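Local coordinates for protein Asp/Glu-specific dipeptidyl-peptidase (Flavobacterium psychrophilum, PDB 5JXF) that removes dipeptides from the N-terminus of oligopeptides as a serine peptidase, with strict specificity for aspartate or glutamate at the P1 position, at residues A[278-283]-A[672-677]. Sequence-based numbering, arbitrary orientation.
Sequences DFTMVM and NLIGLN
I674 reaches T280 through the far end of its side chain. From CB, the CG2 branch stands beside the backbone N of I674, while CG1 is tucked between that nitrogen and the carbonyl carbon (chi1 44°). From CG1 the side chain runs on extended (chi2 167°), and the two torsions together carry CD1 toward strand 279-284. There CD1 lies 4.1 Å from T280 CG2, the two side chains crossing at about a right angle, and 4.3 Å from F279 O. A beta-branched aliphatic residue suits a buried strand, and its one longer arm, CG1-CD1, is what reaches the methyl of T280. T280 offers both characters: CG2 meets the isoleucine, while OG1 turns to a hydrogen bond with N655 ND2.

In the antiparallel sheet of this S46 peptidase, strand 665-667 lies between strands 279-284 and 673-680, so the two segments are next-nearest neighbours running in the same general sense; the axes of 279-283 and 673-677 come within 8.7 Å and diverge by 52°. I674 and G675 together face A666, forming a classic beta bulge in strand 673-680.

Farther along, V282 CG1 approaches N677 CB at 4.4 Å, a loose apolar touch by the aliphatic root of the asparagine. The branched valine suits a buried strand and also packs on A666. The amide of N677 is buried but satisfied at both ends: OD1 accepts from N698 ND2, and ND2 donates to N661 O. At its nearest atoms the N677 side chain is about 6 Å from that of S662, probably the charge-relay serine, and about 5 Å from the bound aspartic acid, beside the site without touching the ligand.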
ATOM      1  N   ASP A 278      -9.793 -25.510  -1.591  1.00 46.29           N
ATOM      2  CA  ASP A 278     -10.316 -26.191  -2.777  1.00 54.26           C
ATOM      3  C   ASP A 278      -9.169 -26.535  -3.708  1.00 48.10           C
ATOM      4  O   ASP A 278      -8.326 -25.687  -4.003  1.00 49.00           O
ATOM      5  CB  ASP A 278     -11.334 -25.342  -3.535  1.00 54.76           C
ATOM      6  CG  ASP A 278     -12.726 -25.421  -2.941  1.00 54.13           C
ATOM      7  OD1 ASP A 278     -12.937 -26.208  -1.993  1.00 51.20           O
ATOM      8  OD2 ASP A 278     -13.618 -24.714  -3.460  1.00 53.86           O
ATOM      9  N   PHE A 279      -9.118 -27.792  -4.127  1.00 47.59           N
ATOM     10  CA  PHE A 279      -8.227 -28.185  -5.211  1.00 48.84           C
ATOM     11  C   PHE A 279      -8.473 -27.300  -6.413  1.00 46.22           C
ATOM     12  O   PHE A 279      -9.623 -26.979  -6.736  1.00 44.21           O
ATOM     13  CB  PHE A 279      -8.438 -29.654  -5.606  1.00 47.32           C
ATOM     14  CG  PHE A 279      -7.644 -30.073  -6.818  1.00 47.74           C
ATOM     15  CD1 PHE A 279      -6.341 -30.504  -6.694  1.00 50.95           C
ATOM     16  CD2 PHE A 279      -8.204 -30.017  -8.082  1.00 45.28           C
ATOM     17  CE1 PHE A 279      -5.609 -30.894  -7.818  1.00 49.14           C
ATOM     18  CE2 PHE A 279      -7.476 -30.402  -9.204  1.00 43.31           C
ATOM     19  CZ  PHE A 279      -6.183 -30.842  -9.068  1.00 43.22           C
ATOM     20  N   THR A 280      -7.387 -26.902  -7.065  1.00 41.72           N
ATOM     21  CA  THR A 280      -7.450 -26.194  -8.350  1.00 42.30           C
ATOM     22  C   THR A 280      -6.397 -26.746  -9.292  1.00 45.86           C
ATOM     23  O   THR A 280      -5.286 -27.076  -8.866  1.00 42.44           O
ATOM     24  CB  THR A 280      -7.181 -24.655  -8.219  1.00 63.38           C
ATOM     25  OG1 THR A 280      -5.826 -24.436  -7.815  1.00 66.73           O
ATOM     26  CG2 THR A 280      -8.100 -23.995  -7.225  1.00 51.52           C
ATOM     27  N   MET A 281      -6.748 -26.835 -10.571  1.00 41.81           N
ATOM     28  CA  MET A 281      -5.805 -27.229 -11.590  1.00 46.38           C
ATOM     29  C   MET A 281      -5.833 -26.221 -12.734  1.00 42.01           C
ATOM     30  O   MET A 281      -6.888 -25.895 -13.286  1.00 39.65           O
ATOM     31  CB  MET A 281      -6.122 -28.642 -12.103  1.00 46.62           C
ATOM     32  CG  MET A 281      -4.980 -29.281 -12.837  1.00 49.24           C
ATOM     33  SD  MET A 281      -5.437 -30.800 -13.736  1.00 62.39           S
ATOM     34  CE  MET A 281      -6.599 -30.163 -14.901  1.00 40.71           C
ATOM     35  N   VAL A 282      -4.654 -25.743 -13.094  1.00 41.45           N
ATOM     36  CA  VAL A 282      -4.540 -24.802 -14.181  1.00 46.98           C
ATOM     37  C   VAL A 282      -3.775 -25.428 -15.374  1.00 36.68           C
ATOM     38  O   VAL A 282      -2.664 -25.921 -15.238  1.00 41.60           O
ATOM     39  CB  VAL A 282      -3.853 -23.505 -13.692  1.00 44.40           C
ATOM     40  CG1 VAL A 282      -3.727 -22.524 -14.816  1.00 43.54           C
ATOM     41  CG2 VAL A 282      -4.656 -22.872 -12.516  1.00 36.62           C
ATOM     42  N   MET A 283      -4.400 -25.403 -16.538  1.00 41.22           N
ATOM     43  CA  MET A 283      -3.801 -25.939 -17.757  1.00 38.04           C
ATOM     44  C   MET A 283      -3.556 -24.781 -18.723  1.00 39.37           C
ATOM     45  O   MET A 283      -4.428 -23.952 -18.940  1.00 43.73           O
ATOM     46  CB  MET A 283      -4.723 -26.993 -18.387  1.00 36.36           C
ATOM     47  CG  MET A 283      -4.052 -27.901 -19.417  1.00 58.31           C
ATOM     48  SD  MET A 283      -5.168 -29.234 -20.034  1.00 66.27           S
ATOM     49  CE  MET A 283      -6.114 -29.450 -18.507  1.00 52.27           C
ATOM     50  N   ASN A 672     -14.676 -29.045 -13.558  1.00 38.00           N
ATOM     51  CA  ASN A 672     -15.495 -27.872 -13.844  1.00 42.87           C
ATOM     52  C   ASN A 672     -14.721 -26.572 -13.747  1.00 43.52           C
ATOM     53  O   ASN A 672     -13.897 -26.397 -12.847  1.00 52.21           O
ATOM     54  CB  ASN A 672     -16.689 -27.814 -12.877  1.00 40.04           C
ATOM     55  CG  ASN A 672     -17.446 -29.126 -12.820  1.00 45.68           C
ATOM     56  OD1 ASN A 672     -18.137 -29.496 -13.769  1.00 45.04           O
ATOM     57  ND2 ASN A 672     -17.299 -29.848 -11.717  1.00 49.83           N
ATOM     58  N   LEU A 673     -15.010 -25.653 -14.663  1.00 44.98           N
ATOM     59  CA  LEU A 673     -14.385 -24.342 -14.656  1.00 44.06           C
ATOM     60  C   LEU A 673     -14.836 -23.516 -13.456  1.00 41.32           C
ATOM     61  O   LEU A 673     -16.024 -23.252 -13.312  1.00 39.86           O
ATOM     62  CB  LEU A 673     -14.712 -23.573 -15.930  1.00 45.47           C
ATOM     63  CG  LEU A 673     -13.866 -22.304 -16.077  1.00 41.64           C
ATOM     64  CD1 LEU A 673     -12.410 -22.705 -16.198  1.00 39.19           C
ATOM     65  CD2 LEU A 673     -14.310 -21.445 -17.260  1.00 39.07           C
ATOM     66  N   ILE A 674     -13.886 -23.091 -12.625  1.00 50.19           N
ATOM     67  CA  ILE A 674     -14.185 -22.250 -11.455  1.00 47.00           C
ATOM     68  C   ILE A 674     -13.455 -20.892 -11.465  1.00 44.69           C
ATOM     69  O   ILE A 674     -13.861 -19.947 -10.775  1.00 43.09           O
ATOM     70  CB  ILE A 674     -13.818 -22.959 -10.149  1.00 48.05           C
ATOM     71  CG1 ILE A 674     -12.455 -23.646 -10.284  1.00 46.52           C
ATOM     72  CG2 ILE A 674     -14.896 -23.933  -9.752  1.00 42.88           C
ATOM     73  CD1 ILE A 674     -11.863 -24.115  -8.953  1.00 47.55           C
ATOM     74  N   GLY A 675     -12.376 -20.798 -12.230  1.00 36.84           N
ATOM     75  CA  GLY A 675     -11.612 -19.569 -12.329  1.00 36.29           C
ATOM     76  C   GLY A 675     -10.974 -19.366 -13.690  1.00 42.52           C
ATOM     77  O   GLY A 675     -10.851 -20.303 -14.505  1.00 39.41           O
ATOM     78  N   LEU A 676     -10.583 -18.126 -13.944  1.00 41.95           N
ATOM     79  CA  LEU A 676      -9.847 -17.765 -15.154  1.00 42.14           C
ATOM     80  C   LEU A 676      -8.538 -17.082 -14.779  1.00 41.15           C
ATOM     81  O   LEU A 676      -8.556 -15.963 -14.265  1.00 37.87           O
ATOM     82  CB  LEU A 676     -10.718 -16.865 -16.018  1.00 39.96           C
ATOM     83  CG  LEU A 676     -10.121 -16.128 -17.203  1.00 43.45           C
ATOM     84  CD1 LEU A 676      -9.665 -17.100 -18.288  1.00 42.74           C
ATOM     85  CD2 LEU A 676     -11.175 -15.189 -17.723  1.00 35.57           C
ATOM     86  N   ASN A 677      -7.409 -17.763 -15.001  1.00 35.07           N
ATOM     87  CA  ASN A 677      -6.109 -17.247 -14.591  1.00 40.87           C
ATOM     88  C   ASN A 677      -5.721 -15.991 -15.338  1.00 39.51           C
ATOM     89  O   ASN A 677      -6.017 -15.863 -16.523  1.00 45.17           O
ATOM     90  CB  ASN A 677      -5.033 -18.301 -14.780  1.00 39.37           C
ATOM     91  CG  ASN A 677      -3.693 -17.858 -14.272  1.00 42.48           C
ATOM     92  OD1 ASN A 677      -3.477 -17.791 -13.060  1.00 43.30           O
ATOM     93  ND2 ASN A 677      -2.767 -17.560 -15.193  1.00 36.97           N
TER